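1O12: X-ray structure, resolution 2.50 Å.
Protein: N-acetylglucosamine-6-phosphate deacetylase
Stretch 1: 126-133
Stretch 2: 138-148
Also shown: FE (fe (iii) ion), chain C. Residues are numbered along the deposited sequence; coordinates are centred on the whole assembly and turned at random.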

# COMPACT_ATOMS: atom_id res chain seq x y z
N LEU A 126 -27.70 1.95 -3.99
CA LEU A 126 -27.81 3.26 -4.59
C LEU A 126 -26.42 3.88 -4.75
O LEU A 126 -25.86 4.46 -3.79
CB LEU A 126 -28.73 4.16 -3.74
CG LEU A 126 -30.20 3.75 -3.51
CD1 LEU A 126 -30.83 4.62 -2.44
CD2 LEU A 126 -30.99 3.89 -4.78
N GLU A 127 -25.87 3.73 -5.95
CA GLU A 127 -24.57 4.27 -6.29
C GLU A 127 -24.85 5.64 -6.88
O GLU A 127 -25.30 5.76 -8.01
CB GLU A 127 -23.87 3.41 -7.34
CG GLU A 127 -22.35 3.62 -7.38
CD GLU A 127 -21.72 3.23 -8.69
OE1 GLU A 127 -21.92 2.09 -9.18
OE2 GLU A 127 -21.01 4.07 -9.25
N GLY A 128 -24.58 6.68 -6.12
CA GLY A 128 -24.88 8.01 -6.59
C GLY A 128 -26.28 8.25 -6.06
O GLY A 128 -26.91 7.32 -5.57
N PRO A 129 -26.84 9.46 -6.20
CA PRO A 129 -26.27 10.64 -6.85
C PRO A 129 -25.44 11.57 -5.94
O PRO A 129 -25.01 12.62 -6.40
CB PRO A 129 -27.50 11.35 -7.38
CG PRO A 129 -28.48 11.16 -6.19
CD PRO A 129 -28.22 9.71 -5.75
N TYR A 130 -25.24 11.20 -4.68
CA TYR A 130 -24.47 12.04 -3.78
C TYR A 130 -22.95 11.83 -3.89
O TYR A 130 -22.24 11.51 -2.92
CB TYR A 130 -24.95 11.83 -2.35
CG TYR A 130 -26.44 11.79 -2.27
CD1 TYR A 130 -27.21 12.89 -2.68
CD2 TYR A 130 -27.11 10.63 -1.87
CE1 TYR A 130 -28.60 12.84 -2.69
CE2 TYR A 130 -28.50 10.56 -1.88
CZ TYR A 130 -29.24 11.66 -2.30
OH TYR A 130 -30.61 11.56 -2.39
N ILE A 131 -22.43 12.04 -5.09
CA ILE A 131 -21.03 11.85 -5.30
C ILE A 131 -20.36 13.10 -5.80
O ILE A 131 -21.00 14.14 -5.97
CB ILE A 131 -20.78 10.66 -6.27
CG1 ILE A 131 -21.52 10.87 -7.60
CG2 ILE A 131 -21.21 9.37 -5.59
CD1 ILE A 131 -21.35 9.70 -8.59
N SER A 132 -19.06 12.99 -6.02
CA SER A 132 -18.24 14.08 -6.51
C SER A 132 -18.34 14.14 -8.04
O SER A 132 -18.22 13.12 -8.72
CB SER A 132 -16.80 13.83 -6.09
OG SER A 132 -15.89 14.58 -6.85
N LYS A 133 -18.57 15.33 -8.58
CA LYS A 133 -18.63 15.46 -10.04
C LYS A 133 -17.21 15.29 -10.62
O LYS A 133 -17.05 14.85 -11.76
CB LYS A 133 -19.21 16.82 -10.46
CG LYS A 133 -20.70 16.98 -10.16
CD LYS A 133 -21.06 18.45 -10.15
CE LYS A 133 -22.53 18.68 -9.89
NZ LYS A 133 -22.89 20.09 -10.21
N ALA A 138 -18.59 8.04 -15.69
CA ALA A 138 -19.72 7.24 -16.14
C ALA A 138 -21.05 7.62 -15.49
O ALA A 138 -22.10 7.10 -15.89
CB ALA A 138 -19.44 5.76 -15.93
N HIS A 139 -21.04 8.50 -14.50
CA HIS A 139 -22.31 8.91 -13.90
C HIS A 139 -22.76 10.18 -14.62
O HIS A 139 -21.92 11.01 -15.01
CB HIS A 139 -22.15 9.18 -12.39
CG HIS A 139 -22.26 7.95 -11.53
ND1 HIS A 139 -23.47 7.46 -11.09
CD2 HIS A 139 -21.32 7.10 -11.05
CE1 HIS A 139 -23.27 6.37 -10.37
NE2 HIS A 139 -21.97 6.13 -10.33
N SER A 140 -24.06 10.33 -14.83
CA SER A 140 -24.58 11.52 -15.50
C SER A 140 -24.41 12.73 -14.57
O SER A 140 -25.01 12.80 -13.49
CB SER A 140 -26.05 11.33 -15.85
OG SER A 140 -26.40 12.23 -16.88
N GLU A 141 -23.59 13.68 -15.00
CA GLU A 141 -23.32 14.86 -14.17
C GLU A 141 -24.57 15.62 -13.80
O GLU A 141 -24.65 16.20 -12.70
CB GLU A 141 -22.33 15.80 -14.88
CG GLU A 141 -21.78 16.90 -13.98
CD GLU A 141 -20.52 17.55 -14.56
OE1 GLU A 141 -19.67 16.82 -15.12
OE2 GLU A 141 -20.36 18.79 -14.43
N LYS A 142 -25.57 15.59 -14.68
CA LYS A 142 -26.80 16.32 -14.40
C LYS A 142 -27.57 15.84 -13.16
O LYS A 142 -28.18 16.65 -12.48
CB LYS A 142 -27.73 16.33 -15.63
CG LYS A 142 -28.06 14.97 -16.24
CD LYS A 142 -29.13 15.12 -17.33
CE LYS A 142 -29.41 13.78 -18.05
NZ LYS A 142 -28.26 13.33 -18.93
N HIS A 143 -27.52 14.55 -12.85
CA HIS A 143 -28.24 14.02 -11.68
C HIS A 143 -27.48 14.12 -10.35
O HIS A 143 -28.08 14.11 -9.29
CB HIS A 143 -28.64 12.56 -11.93
CG HIS A 143 -29.58 12.37 -13.09
ND1 HIS A 143 -30.82 12.98 -13.15
CD2 HIS A 143 -29.50 11.59 -14.20
CE1 HIS A 143 -31.46 12.57 -14.24
NE2 HIS A 143 -30.68 11.73 -14.89
N ILE A 144 -26.15 14.24 -10.43
CA ILE A 144 -25.30 14.35 -9.26
C ILE A 144 -25.66 15.61 -8.47
O ILE A 144 -25.72 16.69 -9.02
CB ILE A 144 -23.79 14.42 -9.65
CG1 ILE A 144 -23.41 13.22 -10.53
CG2 ILE A 144 -22.92 14.44 -8.37
CD1 ILE A 144 -21.91 13.05 -10.75
N ARG A 145 -25.89 15.46 -7.17
CA ARG A 145 -26.27 16.60 -6.36
C ARG A 145 -26.03 16.23 -4.91
O ARG A 145 -25.81 15.05 -4.59
CB ARG A 145 -27.76 16.86 -6.56
CG ARG A 145 -28.59 15.61 -6.24
CD ARG A 145 -30.06 15.79 -6.55
NE ARG A 145 -30.86 14.60 -6.23
CZ ARG A 145 -30.98 13.52 -7.00
NH1 ARG A 145 -30.35 13.45 -8.17
NH2 ARG A 145 -31.76 12.51 -6.61
N PRO A 146 -26.07 17.22 -4.01
CA PRO A 146 -25.86 16.95 -2.59
C PRO A 146 -27.12 16.39 -1.98
O PRO A 146 -28.23 16.60 -2.48
CB PRO A 146 -25.53 18.32 -2.02
CG PRO A 146 -26.37 19.22 -2.86
CD PRO A 146 -26.16 18.67 -4.26
N PRO A 147 -26.98 15.64 -0.90
CA PRO A 147 -28.13 15.05 -0.22
C PRO A 147 -28.93 16.16 0.46
O PRO A 147 -28.37 17.15 0.94
CB PRO A 147 -27.49 14.11 0.79
CG PRO A 147 -26.13 14.74 1.04
CD PRO A 147 -25.72 15.15 -0.33
N SER A 148 -30.25 15.98 0.51
CA SER A 148 -31.14 16.97 1.11
C SER A 148 -32.06 16.26 2.07
O SER A 148 -32.32 15.07 1.92
CB SER A 148 -31.98 17.61 0.01
OG SER A 148 -32.97 16.70 -0.42
FE FE C . -19.00 3.75 -10.07

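The contact is organised around a metal ligand at one end and a prolyl carbonyl near the middle. Glu 127 starts sideways to the other stretch, but its extended chi1 and chi2 (both t) carry the carboxylate out to the iron, which OE2 binds at 2.2 Å. The same oxygen accepts a short, nearly straight hydrogen bond from His 139, NE2 to OE2 2.5 Å, so the imidazole acts as a second-shell partner that helps fix the metal ligand. His 139 points toward stretch 1 with chi1 in m and chi2 at -85°, which sets its ring edge to the carboxylate and leaves one face for Ile 131, whose CD1 lies 3.7 Å from the centroid of the His 139 ring. The p, t rotamer of Ile 131 delivers that methyl.

Gly 128 leaves room here: an ideal CB would sit 3.2 Å from His 139 CE1, and its positive phi would jam that atom against the preceding carbonyl. A cis peptide follows, into Pro 129.

The Pro 129 carbonyl accepts a hydrogen bond from the backbone of Arg 145, N to O 3.1 Å, and Ile 144 CA adds a CA-H...O contact to Pro 129 O at 3.4 Å. Arg 145 leaves its backbone sideways, yet a p, t, t chain with chi4 at -81° brings the guanidinium back so that Pro 129 CG lies over one of its faces, 3.5 Å from Arg 145 CZ.

Tyr 130 answers with chi1 at -44° and chi2 at -60°, placing its ring edge by Arg 145 O and one face under Pro 147, whose CB is 3.9 Å from the Tyr 130 ring centroid. Ile 144, in m, t, packs CD1 3.9 Å from Ile 131 CG1, while the exposed Lys 133 lays its CG 3.8 Å from Ile 144 CG2.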